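Local structure of major Capsid Protein VP1 (Chimpanzee polyomavirus Bob, 6Y9I) at residues 30-35 with 271-276; 45-50 with 61-66; 163-168 with 199-204; 167-172 with 187-192. The protein forms the pentameric capsomers of the viral outer shell and, as in related polyomaviruses, probably engages glycan receptors on the host cell. All coordinates share one frame; numbering follows the deposited sequence.

Contact 1: residues 30-35 with 271-276; sequences MGINSP and AIRYRG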
loop_
_atom_site.group_PDB
_atom_site.type_symbol
_atom_site.label_atom_id
_atom_site.label_comp_id
_atom_site.label_asym_id
_atom_site.label_seq_id
_atom_site.Cartn_x
_atom_site.Cartn_y
_atom_site.Cartn_z
ATOM N N MET A 30 2.667 8.096 27.064
ATOM C CA MET A 30 3.718 7.198 26.502
ATOM C C MET A 30 4.550 6.626 27.654
ATOM O O MET A 30 5.440 5.785 27.398
ATOM C CB MET A 30 4.626 7.933 25.519
ATOM C CG MET A 30 3.946 8.277 24.201
ATOM S SD MET A 30 3.324 6.856 23.276
ATOM C CE MET A 30 1.592 6.836 23.720
ATOM N N GLY A 31 4.282 7.080 28.880
ATOM C CA GLY A 31 4.911 6.569 30.111
ATOM C C GLY A 31 5.345 7.716 31.013
ATOM O O GLY A 31 5.056 7.683 32.227
ATOM N N ILE A 32 5.995 8.716 30.427
ATOM C CA ILE A 32 6.247 10.025 31.072
ATOM C C ILE A 32 5.016 10.889 30.807
ATOM O O ILE A 32 4.893 11.484 29.710
ATOM C CB ILE A 32 7.576 10.636 30.618
ATOM C CG1 ILE A 32 8.739 9.706 30.993
ATOM C CG2 ILE A 32 7.732 12.019 31.223
ATOM C CD1 ILE A 32 9.961 9.860 30.142
ATOM N N ASN A 33 4.123 10.898 31.794
ATOM C CA ASN A 33 2.695 11.239 31.608
ATOM C C ASN A 33 2.405 12.615 32.185
ATOM O O ASN A 33 1.252 13.042 32.136
ATOM C CB ASN A 33 1.801 10.158 32.198
ATOM C CG ASN A 33 1.870 8.876 31.408
ATOM O OD1 ASN A 33 2.401 8.858 30.292
ATOM N ND2 ASN A 33 1.319 7.809 31.968
ATOM N N SER A 34 3.424 13.343 32.627
ATOM C CA SER A 34 3.200 14.691 33.189
ATOM C C SER A 34 4.374 15.574 32.830
ATOM O O SER A 34 5.507 15.131 32.965
ATOM C CB SER A 34 2.996 14.627 34.699
ATOM O OG SER A 34 3.055 15.945 35.230
ATOM N N PRO A 35 4.126 16.826 32.377
ATOM C CA PRO A 35 5.187 17.827 32.201
ATOM C C PRO A 35 5.667 18.457 33.527
ATOM O O PRO A 35 6.035 19.602 33.541
ATOM C CB PRO A 35 4.501 18.846 31.273
ATOM C CG PRO A 35 3.054 18.795 31.669
ATOM C CD PRO A 35 2.792 17.355 32.047
ATOM N N ALA A 271 19.448 2.917 22.629
ATOM C CA ALA A 271 18.181 2.653 23.337
ATOM C C ALA A 271 17.108 3.560 22.740
ATOM O O ALA A 271 17.449 4.514 22.034
ATOM C CB ALA A 271 18.325 2.888 24.809
ATOM N N ILE A 272 15.848 3.217 22.940
ATOM C CA ILE A 272 14.773 3.983 22.265
ATOM C C ILE A 272 13.889 4.626 23.316
ATOM O O ILE A 272 13.891 4.191 24.495
ATOM C CB ILE A 272 14.008 3.096 21.258
ATOM C CG1 ILE A 272 13.252 1.954 21.921
ATOM C CG2 ILE A 272 14.955 2.584 20.176
ATOM C CD1 ILE A 272 11.915 2.353 22.451
ATOM N N ARG A 273 13.138 5.627 22.871
ATOM C CA ARG A 273 11.901 6.079 23.526
ATOM C C ARG A 273 10.770 6.054 22.482
ATOM O O ARG A 273 10.979 6.523 21.363
ATOM C CB ARG A 273 12.024 7.507 24.054
ATOM C CG ARG A 273 13.183 7.809 24.987
ATOM C CD ARG A 273 13.171 9.283 25.351
ATOM N NE ARG A 273 14.245 9.628 26.274
ATOM C CZ ARG A 273 14.138 9.701 27.603
ATOM N NH1 ARG A 273 12.996 9.440 28.217
ATOM N NH2 ARG A 273 15.190 10.031 28.325
ATOM N N TYR A 274 9.586 5.608 22.880
ATOM C CA TYR A 274 8.348 5.812 22.109
ATOM C C TYR A 274 8.006 7.306 22.122
ATOM O O TYR A 274 8.224 7.971 23.134
ATOM C CB TYR A 274 7.214 4.986 22.706
ATOM C CG TYR A 274 7.404 3.493 22.652
ATOM C CD1 TYR A 274 7.200 2.778 21.472
ATOM C CD2 TYR A 274 7.754 2.773 23.784
ATOM C CE1 TYR A 274 7.362 1.402 21.411
ATOM C CE2 TYR A 274 7.859 1.387 23.744
ATOM C CZ TYR A 274 7.675 0.700 22.561
ATOM O OH TYR A 274 7.813 -0.663 22.529
ATOM N N ARG A 275 7.449 7.802 21.023
ATOM C CA ARG A 275 6.848 9.152 20.912
ATOM C C ARG A 275 5.356 8.996 20.594
ATOM O O ARG A 275 5.020 8.211 19.693
ATOM C CB ARG A 275 7.629 9.945 19.859
ATOM C CG ARG A 275 7.090 11.328 19.539
ATOM C CD ARG A 275 6.850 12.215 20.751
ATOM N NE ARG A 275 6.479 13.555 20.344
ATOM C CZ ARG A 275 5.779 14.420 21.105
ATOM N NH1 ARG A 275 5.351 14.075 22.303
ATOM N NH2 ARG A 275 5.510 15.639 20.680
ATOM N N GLY A 276 4.483 9.704 21.330
ATOM C CA GLY A 276 3.038 9.772 21.065
ATOM C C GLY A 276 2.616 11.193 20.717
ATOM O O GLY A 276 3.317 12.137 21.111
#
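Apolar packing carries this buried contact, in which the side chain of Met30 lies on the backbone of strand 272-291. Its CG, anti to the carbonyl carbon (chi1 -71°), comes within 3.3 Å of Gly276 N; the absence of a side chain at Gly276 leaves room for this carbon. SD continues over the same residue, 3.7 Å from Gly276 CA. The bend at chi2 (-60°) also brings SD to 4.4 Å from Tyr274 CB. The tyrosine ring then leads off to the second subunit, where its OH is hydrogen-bonded to Ile105 O of that neighbouring chain. A second, smaller touch brings Ile32 CD1 to Arg273 NH1 at 3.6 Å, the methyl arriving at the edge of the guanidinium, near its plane.

Polar links are indirect, since no hydrogen bond joins the two segments. Arg273 NH1 is bonded to Ser46 O, and its guanidinium makes a cation-pi contact with Trp42. Ile32 pairs through its backbone with Tyr45, and Tyr274 with Ser46, so residues 45-46 tie both sides together. Within 30-35, Gly31 N donates to Asn33 OD1 (2.9 Å) from above the carbonyl plane, which links this amide to the side chain two residues on. A connecting loop thus packs against a long strand of the antiparallel jelly-roll characteristic of polyomavirus VP1.

Contact 2: residues 45-50 with 61-66; sequences YSEVIH and SIQMPQ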
loop_
_atom_site.group_PDB
_atom_site.type_symbol
_atom_site.label_atom_id
_atom_site.label_comp_id
_atom_site.label_asym_id
_atom_site.label_seq_id
_atom_site.Cartn_x
_atom_site.Cartn_y
_atom_site.Cartn_z
ATOM N N TYR A 45 6.832 11.212 25.606
ATOM C CA TYR A 45 7.749 10.110 25.237
ATOM C C TYR A 45 7.705 9.082 26.365
ATOM O O TYR A 45 7.186 9.384 27.477
ATOM C CB TYR A 45 9.196 10.586 25.055
ATOM C CG TYR A 45 9.475 11.560 23.936
ATOM C CD1 TYR A 45 9.161 12.910 24.051
ATOM C CD2 TYR A 45 10.129 11.147 22.792
ATOM C CE1 TYR A 45 9.459 13.820 23.046
ATOM C CE2 TYR A 45 10.453 12.037 21.786
ATOM C CZ TYR A 45 10.120 13.374 21.909
ATOM O OH TYR A 45 10.399 14.225 20.881
ATOM N N SER A 46 8.191 7.872 26.092
ATOM C CA SER A 46 8.441 6.857 27.141
ATOM C C SER A 46 9.802 7.153 27.770
ATOM O O SER A 46 10.621 7.907 27.158
ATOM C CB SER A 46 8.389 5.439 26.614
ATOM O OG SER A 46 9.490 5.168 25.764
ATOM N N GLU A 47 10.054 6.542 28.929
ATOM C CA GLU A 47 11.429 6.381 29.444
ATOM C C GLU A 47 12.189 5.499 28.451
ATOM O O GLU A 47 11.554 4.758 27.682
ATOM C CB GLU A 47 11.435 5.771 30.841
ATOM C CG GLU A 47 12.817 5.547 31.403
ATOM C CD GLU A 47 13.608 6.830 31.548
ATOM O OE1 GLU A 47 13.629 7.355 32.669
ATOM O OE2 GLU A 47 14.195 7.296 30.553
ATOM N N VAL A 48 13.515 5.559 28.487
ATOM C CA VAL A 48 14.384 4.746 27.595
ATOM C C VAL A 48 14.132 3.253 27.865
ATOM O O VAL A 48 13.945 2.888 29.034
ATOM C CB VAL A 48 15.853 5.142 27.791
ATOM C CG1 VAL A 48 16.745 4.304 26.913
ATOM C CG2 VAL A 48 16.084 6.616 27.522
ATOM N N ILE A 49 14.149 2.429 26.816
ATOM C CA ILE A 49 13.984 0.951 26.890
ATOM C C ILE A 49 15.195 0.264 26.258
ATOM O O ILE A 49 15.587 0.592 25.096
ATOM C CB ILE A 49 12.681 0.506 26.214
ATOM C CG1 ILE A 49 11.466 1.278 26.726
ATOM C CG2 ILE A 49 12.494 -0.982 26.379
ATOM C CD1 ILE A 49 10.366 1.374 25.718
ATOM N N HIS A 50 15.734 -0.704 26.986
ATOM C CA HIS A 50 16.862 -1.574 26.578
ATOM C C HIS A 50 16.341 -3.005 26.478
ATOM O O HIS A 50 15.367 -3.318 27.163
ATOM C CB HIS A 50 18.007 -1.481 27.591
ATOM C CG HIS A 50 18.285 -0.104 28.079
ATOM N ND1 HIS A 50 17.529 0.484 29.078
ATOM C CD2 HIS A 50 19.250 0.788 27.752
ATOM C CE1 HIS A 50 18.012 1.696 29.333
ATOM N NE2 HIS A 50 19.071 1.908 28.523
ATOM N N SER A 61 6.612 1.474 34.808
ATOM C CA SER A 61 5.398 2.037 34.164
ATOM C C SER A 61 5.800 3.113 33.155
ATOM O O SER A 61 5.140 3.196 32.099
ATOM C CB SER A 61 4.431 2.561 35.205
ATOM O OG SER A 61 3.819 1.455 35.860
ATOM N N ILE A 62 6.860 3.884 33.447
ATOM C CA ILE A 62 7.295 5.032 32.597
ATOM C C ILE A 62 7.929 4.504 31.283
ATOM O O ILE A 62 8.053 5.329 30.355
ATOM C CB ILE A 62 8.199 6.022 33.366
ATOM C CG1 ILE A 62 9.438 5.346 33.957
ATOM C CG2 ILE A 62 7.411 6.772 34.441
ATOM C CD1 ILE A 62 10.516 6.304 34.445
ATOM N N GLN A 63 8.209 3.189 31.159
ATOM C CA GLN A 63 8.743 2.532 29.922
ATOM C C GLN A 63 7.633 1.864 29.106
ATOM O O GLN A 63 7.988 1.157 28.108
ATOM C CB GLN A 63 9.777 1.449 30.260
ATOM C CG GLN A 63 10.991 1.983 30.984
ATOM C CD GLN A 63 11.905 0.860 31.399
ATOM O OE1 GLN A 63 11.608 0.116 32.332
ATOM N NE2 GLN A 63 12.985 0.693 30.661
ATOM N N MET A 64 6.364 2.010 29.507
ATOM C CA MET A 64 5.238 1.235 28.911
ATOM C C MET A 64 4.164 2.213 28.461
ATOM O O MET A 64 3.473 2.836 29.282
ATOM C CB MET A 64 4.660 0.237 29.901
ATOM C CG MET A 64 5.701 -0.685 30.489
ATOM S SD MET A 64 4.934 -1.892 31.587
ATOM C CE MET A 64 4.300 -3.039 30.375
ATOM N N PRO A 65 4.077 2.488 27.138
ATOM C CA PRO A 65 3.016 3.354 26.627
ATOM C C PRO A 65 1.649 2.804 27.033
ATOM O O PRO A 65 1.439 1.583 27.057
ATOM C CB PRO A 65 3.271 3.375 25.112
ATOM C CG PRO A 65 4.755 3.067 24.989
ATOM C CD PRO A 65 5.039 2.090 26.100
ATOM N N GLN A 66 0.745 3.724 27.344
ATOM C CA GLN A 66 -0.572 3.437 27.952
ATOM C C GLN A 66 -1.678 4.085 27.115
ATOM O O GLN A 66 -1.418 5.062 26.406
ATOM C CB GLN A 66 -0.600 3.985 29.384
ATOM C CG GLN A 66 0.358 3.271 30.342
ATOM C CD GLN A 66 1.097 4.210 31.286
ATOM O OE1 GLN A 66 0.566 5.245 31.718
ATOM N NE2 GLN A 66 2.340 3.856 31.613
#
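In the long loop between strands 8-26 and 68-73, closed on itself here, Glu47 and Ile62 lie side by side and point the same way, with Glu47 CB 3.7 Å from Ile62 CG1. The crowded chi1 of Ile62 (57°) turns CG1 toward Glu47, and the extended chi2 carries CD1 to 3.7 Å from Glu47 OE1. Glu47 starts with CG anti to its N and bends at chi2, carrying the carboxylate back to its own main chain; there OE2 accepts Val48 N (2.8 Å) through its anti lone pair. Gln63, extended beyond CG, crosses Glu47 obliquely, its amide turned 77° from the carboxylate plane. Gln63 NE2 donates to Val48 O (2.9 Å, on a lone pair) and to its stronger partner, Asp53 OD2. Gln63 OE1 accepts Leu60 N, so the buried amide's rotation is settled from both ends. Ile49 crosses Gln63 near its CB and sets CD1 3.4 Å from Gln63 O. Between the backbones, Glu47 N meets Ile62 O at 2.7 Å in a nearly straight bond (172°), from above the carbonyl plane. The salt bridge of Glu47 OE1 with Lys39 and the N-H held by OE2 are consistent with an ionised carboxylate.

Contact 3: residues 163-168 with 199-204; sequences TIHPND and IEEWSP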
loop_
_atom_site.group_PDB
_atom_site.type_symbol
_atom_site.label_atom_id
_atom_site.label_comp_id
_atom_site.label_asym_id
_atom_site.label_seq_id
_atom_site.Cartn_x
_atom_site.Cartn_y
_atom_site.Cartn_z
ATOM N N THR A 163 0.416 1.275 37.037
ATOM C CA THR A 163 -0.194 0.531 35.920
ATOM C C THR A 163 -0.772 -0.757 36.466
ATOM O O THR A 163 -0.354 -1.173 37.571
ATOM C CB THR A 163 0.806 0.175 34.806
ATOM O OG1 THR A 163 2.042 -0.360 35.296
ATOM C CG2 THR A 163 1.121 1.387 33.967
ATOM N N ILE A 164 -1.698 -1.336 35.702
ATOM C CA ILE A 164 -2.286 -2.664 35.979
ATOM C C ILE A 164 -1.843 -3.599 34.863
ATOM O O ILE A 164 -1.824 -3.182 33.695
ATOM C CB ILE A 164 -3.811 -2.602 36.123
ATOM C CG1 ILE A 164 -4.393 -3.966 36.483
ATOM C CG2 ILE A 164 -4.476 -2.024 34.889
ATOM C CD1 ILE A 164 -5.637 -3.870 37.331
ATOM N N HIS A 165 -1.502 -4.820 35.237
ATOM C CA HIS A 165 -1.077 -5.909 34.335
ATOM C C HIS A 165 -2.151 -6.983 34.325
ATOM O O HIS A 165 -2.894 -7.153 35.289
ATOM C CB HIS A 165 0.296 -6.422 34.786
ATOM C CG HIS A 165 1.255 -5.310 35.016
ATOM N ND1 HIS A 165 1.716 -4.519 33.980
ATOM C CD2 HIS A 165 1.817 -4.830 36.146
ATOM C CE1 HIS A 165 2.525 -3.600 34.463
ATOM N NE2 HIS A 165 2.605 -3.763 35.788
ATOM N N PRO A 166 -2.268 -7.742 33.220
ATOM C CA PRO A 166 -3.248 -8.813 33.146
ATOM C C PRO A 166 -3.224 -9.807 34.318
ATOM O O PRO A 166 -4.292 -10.186 34.717
ATOM C CB PRO A 166 -2.876 -9.510 31.833
ATOM C CG PRO A 166 -2.329 -8.391 30.982
ATOM C CD PRO A 166 -1.539 -7.546 31.954
ATOM N N ASN A 167 -2.050 -10.200 34.823
ATOM C CA ASN A 167 -1.984 -11.188 35.930
ATOM C C ASN A 167 -2.442 -10.603 37.274
ATOM O O ASN A 167 -2.849 -11.433 38.117
ATOM C CB ASN A 167 -0.638 -11.889 36.071
ATOM C CG ASN A 167 -0.874 -13.265 36.649
ATOM O OD1 ASN A 167 -1.859 -13.916 36.300
ATOM N ND2 ASN A 167 -0.026 -13.693 37.565
ATOM N N ASP A 168 -2.414 -9.279 37.451
ATOM C CA ASP A 168 -3.024 -8.549 38.589
ATOM C C ASP A 168 -4.497 -8.930 38.620
ATOM O O ASP A 168 -5.038 -9.047 39.700
ATOM C CB ASP A 168 -2.880 -7.020 38.494
ATOM C CG ASP A 168 -1.455 -6.483 38.603
ATOM O OD1 ASP A 168 -0.604 -7.199 39.163
ATOM O OD2 ASP A 168 -1.180 -5.338 38.123
ATOM N N ILE A 199 -0.416 -0.541 26.519
ATOM C CA ILE A 199 -0.753 -1.025 25.152
ATOM C C ILE A 199 -0.177 -2.418 24.962
ATOM O O ILE A 199 -0.869 -3.262 24.370
ATOM C CB ILE A 199 -0.229 0.012 24.135
ATOM C CG1 ILE A 199 -1.086 1.279 24.220
ATOM C CG2 ILE A 199 -0.143 -0.543 22.719
ATOM C CD1 ILE A 199 -0.410 2.507 23.668
ATOM N N GLU A 200 1.049 -2.648 25.414
ATOM C CA GLU A 200 1.739 -3.938 25.154
ATOM C C GLU A 200 1.080 -5.093 25.927
ATOM O O GLU A 200 1.414 -6.248 25.599
ATOM C CB GLU A 200 3.235 -3.855 25.456
ATOM C CG GLU A 200 3.572 -3.674 26.931
ATOM C CD GLU A 200 5.008 -3.220 27.124
ATOM O OE1 GLU A 200 5.276 -1.968 27.059
ATOM O OE2 GLU A 200 5.874 -4.124 27.308
ATOM N N GLU A 201 0.167 -4.828 26.860
ATOM C CA GLU A 201 -0.516 -5.898 27.632
ATOM C C GLU A 201 -2.030 -5.910 27.435
ATOM O O GLU A 201 -2.621 -6.939 27.776
ATOM C CB GLU A 201 -0.253 -5.757 29.124
ATOM C CG GLU A 201 1.218 -5.907 29.503
ATOM C CD GLU A 201 1.460 -5.610 30.977
ATOM O OE1 GLU A 201 1.435 -4.433 31.389
ATOM O OE2 GLU A 201 1.612 -6.572 31.714
ATOM N N TRP A 202 -2.629 -4.843 26.898
ATOM C CA TRP A 202 -4.113 -4.697 26.834
ATOM C C TRP A 202 -4.546 -4.312 25.422
ATOM O O TRP A 202 -3.972 -3.349 24.891
ATOM C CB TRP A 202 -4.633 -3.655 27.819
ATOM C CG TRP A 202 -4.358 -3.992 29.253
ATOM C CD1 TRP A 202 -3.386 -3.472 30.048
ATOM C CD2 TRP A 202 -5.076 -4.941 30.062
ATOM N NE1 TRP A 202 -3.454 -4.015 31.301
ATOM C CE2 TRP A 202 -4.498 -4.898 31.354
ATOM C CE3 TRP A 202 -6.194 -5.751 29.853
ATOM C CZ2 TRP A 202 -4.962 -5.688 32.408
ATOM C CZ3 TRP A 202 -6.680 -6.504 30.910
ATOM C CH2 TRP A 202 -6.051 -6.494 32.157
ATOM N N SER A 203 -5.568 -4.995 24.922
ATOM C CA SER A 203 -6.222 -4.745 23.613
ATOM C C SER A 203 -7.702 -4.537 23.867
ATOM O O SER A 203 -8.244 -5.081 24.815
ATOM C CB SER A 203 -6.022 -5.899 22.663
ATOM O OG SER A 203 -4.659 -5.981 22.289
ATOM N N PRO A 204 -8.406 -3.787 22.998
ATOM C CA PRO A 204 -9.861 -3.723 23.069
ATOM C C PRO A 204 -10.404 -5.144 22.914
ATOM O O PRO A 204 -9.851 -5.892 22.148
ATOM C CB PRO A 204 -10.260 -2.796 21.898
ATOM C CG PRO A 204 -9.054 -2.756 20.996
ATOM C CD PRO A 204 -7.856 -2.984 21.892
#
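A His-carboxylate hydrogen bond and an indole N-H together join the lead-in and first turn of helix 166-170 to the start of strand 202-204, an outer strand of a small three-stranded antiparallel sheet. The side chain of Glu201 makes the first link. Its CB packs on the proline ring, 3.6 Å from Pro166 CD, which it crosses at about a right angle. CG, anti to the carbonyl carbon, stays over the same ring carbon, and the extended chain delivers the carboxylate to His165. OE1 accepts His165 ND1 at 2.6 Å (162°) through its syn lone pair, and this oxygen lies in the imidazole plane. The carboxylate itself is twisted 41° from that ring. OE2 rests 3.3 Å from Pro166 CD and equally close to His165 CB. The like-charged Glu148 OE2 also lies near it, which may raise the proton affinity of these two carboxylates, whereas a protonated His165 would offset the charge. Tyr155 stacks on the imidazole.

His165 is held from its backbone as well, because its N donates to Asp168 OD2 (2.9 Å), met from above the carboxylate plane. Beside Glu201, the indole of Trp202 lies under the proline: Pro166 CG stands over the six-membered ring, 4.2 Å from its centroid, in a CH-pi contact. At the indole edge, Trp202 NE1 donates to Ile164 O at 3.0 Å and 171°, the oxygen in the indole plane but the nitrogen above the plane of the carbonyl.

Contact 4: residues 167-172 with 187-192; sequences NDIAKL and AKARLD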
loop_
_atom_site.group_PDB
_atom_site.type_symbol
_atom_site.label_atom_id
_atom_site.label_comp_id
_atom_site.label_asym_id
_atom_site.label_seq_id
_atom_site.Cartn_x
_atom_site.Cartn_y
_atom_site.Cartn_z
ATOM N N ASN A 167 -2.050 -10.200 34.823
ATOM C CA ASN A 167 -1.984 -11.188 35.930
ATOM C C ASN A 167 -2.442 -10.603 37.274
ATOM O O ASN A 167 -2.849 -11.433 38.117
ATOM C CB ASN A 167 -0.638 -11.889 36.071
ATOM C CG ASN A 167 -0.874 -13.265 36.649
ATOM O OD1 ASN A 167 -1.859 -13.916 36.300
ATOM N ND2 ASN A 167 -0.026 -13.693 37.565
ATOM N N ASP A 168 -2.414 -9.279 37.451
ATOM C CA ASP A 168 -3.024 -8.549 38.589
ATOM C C ASP A 168 -4.497 -8.930 38.620
ATOM O O ASP A 168 -5.038 -9.047 39.700
ATOM C CB ASP A 168 -2.880 -7.020 38.494
ATOM C CG ASP A 168 -1.455 -6.483 38.603
ATOM O OD1 ASP A 168 -0.604 -7.199 39.163
ATOM O OD2 ASP A 168 -1.180 -5.338 38.123
ATOM N N ILE A 169 -5.118 -9.154 37.468
ATOM C CA ILE A 169 -6.552 -9.535 37.422
ATOM C C ILE A 169 -6.655 -11.051 37.409
ATOM O O ILE A 169 -7.401 -11.570 38.223
ATOM C CB ILE A 169 -7.265 -8.862 36.238
ATOM C CG1 ILE A 169 -7.345 -7.363 36.513
ATOM C CG2 ILE A 169 -8.635 -9.481 36.009
ATOM C CD1 ILE A 169 -7.097 -6.517 35.329
ATOM N N ALA A 170 -5.912 -11.728 36.545
ATOM C CA ALA A 170 -6.042 -13.184 36.315
ATOM C C ALA A 170 -5.518 -13.968 37.533
ATOM O O ALA A 170 -6.057 -15.059 37.782
ATOM C CB ALA A 170 -5.301 -13.558 35.061
ATOM N N LYS A 171 -4.487 -13.440 38.208
ATOM C CA LYS A 171 -3.821 -14.006 39.418
ATOM C C LYS A 171 -3.497 -15.480 39.184
ATOM O O LYS A 171 -3.871 -16.323 40.019
ATOM C CB LYS A 171 -4.715 -13.825 40.645
ATOM C CG LYS A 171 -5.083 -12.388 40.953
ATOM C CD LYS A 171 -6.113 -12.254 42.051
ATOM C CE LYS A 171 -7.183 -11.257 41.695
ATOM N NZ LYS A 171 -8.334 -11.386 42.603
ATOM N N LEU A 172 -2.863 -15.785 38.061
ATOM C CA LEU A 172 -2.332 -17.131 37.785
ATOM C C LEU A 172 -1.047 -17.278 38.603
ATOM O O LEU A 172 -0.311 -16.284 38.731
ATOM C CB LEU A 172 -2.063 -17.280 36.283
ATOM C CG LEU A 172 -3.274 -17.111 35.360
ATOM C CD1 LEU A 172 -2.827 -17.119 33.904
ATOM C CD2 LEU A 172 -4.328 -18.194 35.593
ATOM N N ALA A 187 -8.479 -12.453 32.209
ATOM C CA ALA A 187 -7.664 -11.219 32.128
ATOM C C ALA A 187 -8.456 -10.150 31.349
ATOM O O ALA A 187 -8.166 -9.908 30.157
ATOM C CB ALA A 187 -6.304 -11.526 31.522
ATOM N N LYS A 188 -9.470 -9.584 32.003
ATOM C CA LYS A 188 -10.397 -8.578 31.428
ATOM C C LYS A 188 -10.466 -7.376 32.367
ATOM O O LYS A 188 -10.418 -7.540 33.595
ATOM C CB LYS A 188 -11.768 -9.208 31.165
ATOM C CG LYS A 188 -11.791 -10.153 29.969
ATOM C CD LYS A 188 -13.184 -10.602 29.542
ATOM C CE LYS A 188 -13.202 -11.924 28.817
ATOM N NZ LYS A 188 -12.759 -11.810 27.415
ATOM N N ALA A 189 -10.542 -6.187 31.794
ATOM C CA ALA A 189 -10.661 -4.943 32.560
ATOM C C ALA A 189 -11.397 -3.905 31.724
ATOM O O ALA A 189 -11.541 -4.076 30.501
ATOM C CB ALA A 189 -9.312 -4.441 33.004
ATOM N N ARG A 190 -11.788 -2.833 32.384
ATOM C CA ARG A 190 -12.419 -1.679 31.726
ATOM C C ARG A 190 -11.431 -0.534 31.767
ATOM O O ARG A 190 -10.752 -0.358 32.800
ATOM C CB ARG A 190 -13.735 -1.376 32.427
ATOM C CG ARG A 190 -14.830 -2.336 32.000
ATOM C CD ARG A 190 -16.185 -1.683 32.012
ATOM N NE ARG A 190 -16.950 -2.146 30.881
ATOM C CZ ARG A 190 -18.158 -1.724 30.591
ATOM N NH1 ARG A 190 -18.750 -0.822 31.363
ATOM N NH2 ARG A 190 -18.764 -2.219 29.529
ATOM N N LEU A 191 -11.383 0.228 30.687
ATOM C CA LEU A 191 -10.461 1.366 30.541
ATOM C C LEU A 191 -11.080 2.566 31.263
ATOM O O LEU A 191 -11.766 3.407 30.613
ATOM C CB LEU A 191 -10.231 1.627 29.049
ATOM C CG LEU A 191 -9.324 2.809 28.743
ATOM C CD1 LEU A 191 -8.039 2.757 29.553
ATOM C CD2 LEU A 191 -9.000 2.838 27.262
ATOM N N ASP A 192 -10.874 2.601 32.576
ATOM C CA ASP A 192 -11.549 3.534 33.510
ATOM C C ASP A 192 -10.521 4.538 34.038
ATOM O O ASP A 192 -10.918 5.455 34.734
ATOM C CB ASP A 192 -12.241 2.745 34.629
ATOM C CG ASP A 192 -11.352 1.784 35.423
ATOM O OD1 ASP A 192 -10.103 1.773 35.220
ATOM O OD2 ASP A 192 -11.918 1.022 36.244
#
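Ile169 supplies the largest single share of the touching surface, directing both ends of its branched side chain at strand 188-191. CG1 is anti to the carbonyl carbon and CG2 anti to the backbone N, and both methyls come to lie near the Lys188 carbonyl. CG2 sits 3.6 Å from Lys188 O, while CD1, placed by chi2 as well (140°), goes on to the methyl Ala189 CB at 3.8 Å. One residue further along, Ala170 CB meets Ala187 CB at 4.2 Å. No hydrogen bond crosses, so the short helix rests on the strand by van der Waals contact, methyl on methyl and methyl on carbonyl.

The next layer is the indole of Trp202, which touches both Ile169 and Ala189, while Ile164 also packs on Ile169. The helix 166-170 lies against an outermost strand of the three-stranded antiparallel sheet 188-191, 142-146, 202-204. Backbone bonds of Ala187 with Gly146 and of Ala189 with Leu144 hold that strand in place. Lys188 points away from the helix; its NZ is hydrogen-bonded to Gln145 OE1 and forms a salt bridge with Asp205.

Further out, the end of the helix is fixed by Asn167. Lys171 N donates to Asn167 O at 2.6 Å, after which Lys171 takes a positive phi (49°) and the chain turns off. Asn167 then grips Leu172 twice: OD1 accepts Leu172 N (2.8 Å) on a lone pair, and ND2 donates to Leu172 O at 2.9 Å. The second bond is almost straight (175°) and lies in the plane of the amide, which fixes the flip of Asn167.

How the contacts relate
Contacts 1 and 2 form one region, their centres 6 Å apart: the loop between strands 8-26 and 68-73 folds on itself in contact 2 and packs on strand 272-291 in contact 1. Contacts 3 and 4, 7 Å apart, share Asn167, Asp168 and helix 166-170, and use the two outer strands of the three-stranded sheet. Contact 2 bridges the regions, touching contact 3 through Ser61 with Thr163 and Pro65 with Ile199, its centre 14 Å away. Along the chain, contact 1 spans the other three, with contact 2 closing before contacts 3 and 4 open. Contacts 1, 2 and 3 also reach the second subunit, so these three border the interface between subunits of the pentamer.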